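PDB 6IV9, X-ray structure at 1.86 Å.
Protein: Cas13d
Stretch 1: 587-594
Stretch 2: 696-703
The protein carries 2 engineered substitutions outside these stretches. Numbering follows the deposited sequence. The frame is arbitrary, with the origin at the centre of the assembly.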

# COMPACT_ATOMS: atom_id res chain seq x y z
N ALA A 587 5.10 -23.93 -9.07
CA ALA A 587 5.16 -24.51 -7.71
C ALA A 587 6.28 -25.54 -7.56
O ALA A 587 7.04 -25.43 -6.63
CB ALA A 587 3.83 -25.09 -7.34
N LEU A 588 6.39 -26.48 -8.48
CA LEU A 588 7.47 -27.49 -8.37
C LEU A 588 8.84 -26.82 -8.47
O LEU A 588 9.70 -27.18 -7.74
CB LEU A 588 7.29 -28.53 -9.48
CG LEU A 588 6.42 -29.72 -9.11
CD1 LEU A 588 5.06 -29.27 -8.61
CD2 LEU A 588 6.27 -30.67 -10.28
N THR A 589 9.00 -25.85 -9.37
CA THR A 589 10.28 -25.14 -9.56
C THR A 589 10.68 -24.36 -8.30
O THR A 589 11.83 -24.38 -7.95
CB THR A 589 10.19 -24.20 -10.77
OG1 THR A 589 9.79 -24.96 -11.90
CG2 THR A 589 11.49 -23.50 -11.07
N ILE A 590 9.74 -23.68 -7.65
CA ILE A 590 10.10 -22.91 -6.43
C ILE A 590 10.57 -23.86 -5.33
O ILE A 590 11.38 -23.46 -4.55
CB ILE A 590 9.00 -21.91 -6.00
CG1 ILE A 590 9.61 -20.66 -5.38
CG2 ILE A 590 7.95 -22.53 -5.10
CD1 ILE A 590 8.64 -19.54 -5.20
N LEU A 591 9.95 -25.03 -5.23
CA LEU A 591 10.33 -26.04 -4.22
C LEU A 591 11.73 -26.59 -4.54
O LEU A 591 12.51 -26.76 -3.64
CB LEU A 591 9.29 -27.15 -4.24
CG LEU A 591 8.22 -27.10 -3.16
CD1 LEU A 591 8.15 -25.80 -2.40
CD2 LEU A 591 6.87 -27.53 -3.67
N GLY A 592 12.00 -26.82 -5.82
CA GLY A 592 13.27 -27.38 -6.30
C GLY A 592 13.01 -28.64 -7.12
O GLY A 592 12.52 -29.59 -6.58
N ILE A 593 13.35 -28.57 -8.39
CA ILE A 593 13.10 -29.67 -9.36
C ILE A 593 14.21 -29.66 -10.41
O ILE A 593 14.92 -28.67 -10.51
CB ILE A 593 11.71 -29.47 -10.00
CG1 ILE A 593 11.13 -30.77 -10.55
CG2 ILE A 593 11.76 -28.40 -11.06
CD1 ILE A 593 10.34 -31.55 -9.56
N ASP A 594 14.30 -30.74 -11.17
CA ASP A 594 15.30 -30.87 -12.25
C ASP A 594 15.03 -29.72 -13.22
O ASP A 594 13.89 -29.52 -13.59
CB ASP A 594 15.19 -32.25 -12.89
CG ASP A 594 15.74 -32.40 -14.30
OD1 ASP A 594 16.56 -31.57 -14.70
OD2 ASP A 594 15.34 -33.36 -14.97
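Stretch 2, residues 696-703: NISFDDFK

A glycine that follows a helix can do two jobs at once, and Gly 592 of Cas13d is a compact example. Its phi/psi of 124/116 would jam a side chain against the carbonyl oxygen of Leu 591, so the backbone alone calls for glycine. The contact makes a second demand: an ideal CB on Gly 592 would point toward stretch 2 and lie 3.4 Å from Ile 697 O and, tightly, 3.4 Å from Ser 698 CA. With no side chain in the way, the two backbones approach until Gly 592 CA and Ser 698 CA are 4.3 Å apart.

Stretch 1 brings this glycine in just after a helix; Gly 592 N still donates to Leu 588 O at 3.0 Å, after which the chain turns out of helical phi/psi and Ile 593 is extended. Stretch 2 comes to it through Ile 697 and Ser 698, both with extended backbone angles, and then coils at 699-701 into helical phi/psi without the regular bonds. At the start of this segment Phe 699 N donates to Gly 592 O at 2.8 Å, with a nearly straight angle of 170°. This is the only direct hydrogen bond between the stretches. Water 1 supplements it, donating to Gly 592 O at 2.8 Å and accepting from Asp 700 N at 3.0 Å, so that one carbonyl receives both a backbone amide and a water that links it to the next residue of stretch 2.

Just before the glycine, Leu 591 O lies 3.3 Å from Ser 698 CA in a CA-H...O contact. The same oxygen is 3.3 Å from Ile 697 O, a pair of acceptors that cannot bond to each other and marks how closely the chains are packed.

Around this polar centre the contact is apolar, and Phe 699 gives up more area to it than any other residue. Leu 588, one helical turn before Gly 592, sets its CG over one face of the ring, 3.7 Å from the ring centroid and 11° off the normal. Leu 591 CD2 lies at the ring edge, while Ile 593 CD1 comes in obliquely, 3.4 Å from Phe 699 CD2. Leu 591 also reaches beyond this ring: its CG is 4.1 Å from Phe 702 CE2, and its CD1 is 4.4 Å from Ile 697 CD1. Within stretch 2, Phe 702 N donates to Phe 699 O at 3.0 Å, a bond that spans the bend between the two aromatic residues.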

# COMPACT_ATOMS: atom_id res chain seq x y z
N ASN A 696 18.05 -26.93 1.71
CA ASN A 696 17.97 -28.33 1.23
C ASN A 696 16.57 -28.76 0.79
O ASN A 696 16.43 -29.90 0.43
CB ASN A 696 18.47 -29.30 2.29
CG ASN A 696 19.94 -29.14 2.56
OD1 ASN A 696 20.72 -28.91 1.65
ND2 ASN A 696 20.33 -29.24 3.81
N ILE A 697 15.59 -27.87 0.79
CA ILE A 697 14.21 -28.25 0.40
C ILE A 697 14.16 -28.66 -1.08
O ILE A 697 14.92 -28.14 -1.85
CB ILE A 697 13.25 -27.08 0.66
CG1 ILE A 697 11.80 -27.51 0.57
CG2 ILE A 697 13.53 -25.95 -0.30
CD1 ILE A 697 10.86 -26.45 1.02
N SER A 698 13.26 -29.56 -1.43
CA SER A 698 13.08 -29.95 -2.84
C SER A 698 11.66 -30.47 -3.02
O SER A 698 11.06 -30.88 -2.06
CB SER A 698 14.07 -30.97 -3.27
OG SER A 698 13.83 -32.19 -2.61
N PHE A 699 11.18 -30.52 -4.26
CA PHE A 699 9.83 -31.06 -4.53
C PHE A 699 9.78 -32.53 -4.12
O PHE A 699 8.80 -32.97 -3.60
CB PHE A 699 9.47 -30.94 -6.01
CG PHE A 699 8.23 -31.71 -6.36
CD1 PHE A 699 7.01 -31.36 -5.83
CD2 PHE A 699 8.29 -32.80 -7.20
CE1 PHE A 699 5.87 -32.06 -6.16
CE2 PHE A 699 7.14 -33.51 -7.51
CZ PHE A 699 5.94 -33.14 -6.99
N ASP A 700 10.91 -33.20 -4.27
CA ASP A 700 11.10 -34.65 -4.01
C ASP A 700 10.73 -34.97 -2.56
O ASP A 700 10.16 -36.01 -2.33
CB ASP A 700 12.54 -35.06 -4.28
CG ASP A 700 12.78 -36.56 -4.27
OD1 ASP A 700 12.42 -37.19 -5.24
OD2 ASP A 700 13.32 -37.06 -3.28
N ASP A 701 10.96 -34.04 -1.64
CA ASP A 701 10.66 -34.24 -0.20
C ASP A 701 9.17 -34.48 0.04
O ASP A 701 8.85 -35.07 1.06
CB ASP A 701 10.99 -32.99 0.61
CG ASP A 701 12.47 -32.71 0.71
OD1 ASP A 701 13.24 -33.58 0.35
OD2 ASP A 701 12.81 -31.62 1.14
N PHE A 702 8.32 -33.96 -0.83
CA PHE A 702 6.86 -34.00 -0.61
C PHE A 702 6.14 -34.98 -1.53
O PHE A 702 4.96 -35.10 -1.38
CB PHE A 702 6.29 -32.60 -0.84
CG PHE A 702 7.09 -31.55 -0.12
CD1 PHE A 702 6.98 -31.40 1.24
CD2 PHE A 702 8.01 -30.78 -0.79
CE1 PHE A 702 7.73 -30.46 1.92
CE2 PHE A 702 8.77 -29.85 -0.12
CZ PHE A 702 8.63 -29.69 1.23
N LYS A 703 6.86 -35.72 -2.36
CA LYS A 703 6.22 -36.61 -3.35
C LYS A 703 5.36 -37.68 -2.68
O LYS A 703 4.39 -38.08 -3.29
CB LYS A 703 7.25 -37.16 -4.33
CG LYS A 703 8.04 -38.33 -3.79
CD LYS A 703 9.13 -38.81 -4.69
CE LYS A 703 10.21 -39.52 -3.92
NZ LYS A 703 11.27 -40.02 -4.83
O HOH W 1 12.88 -32.37 -6.39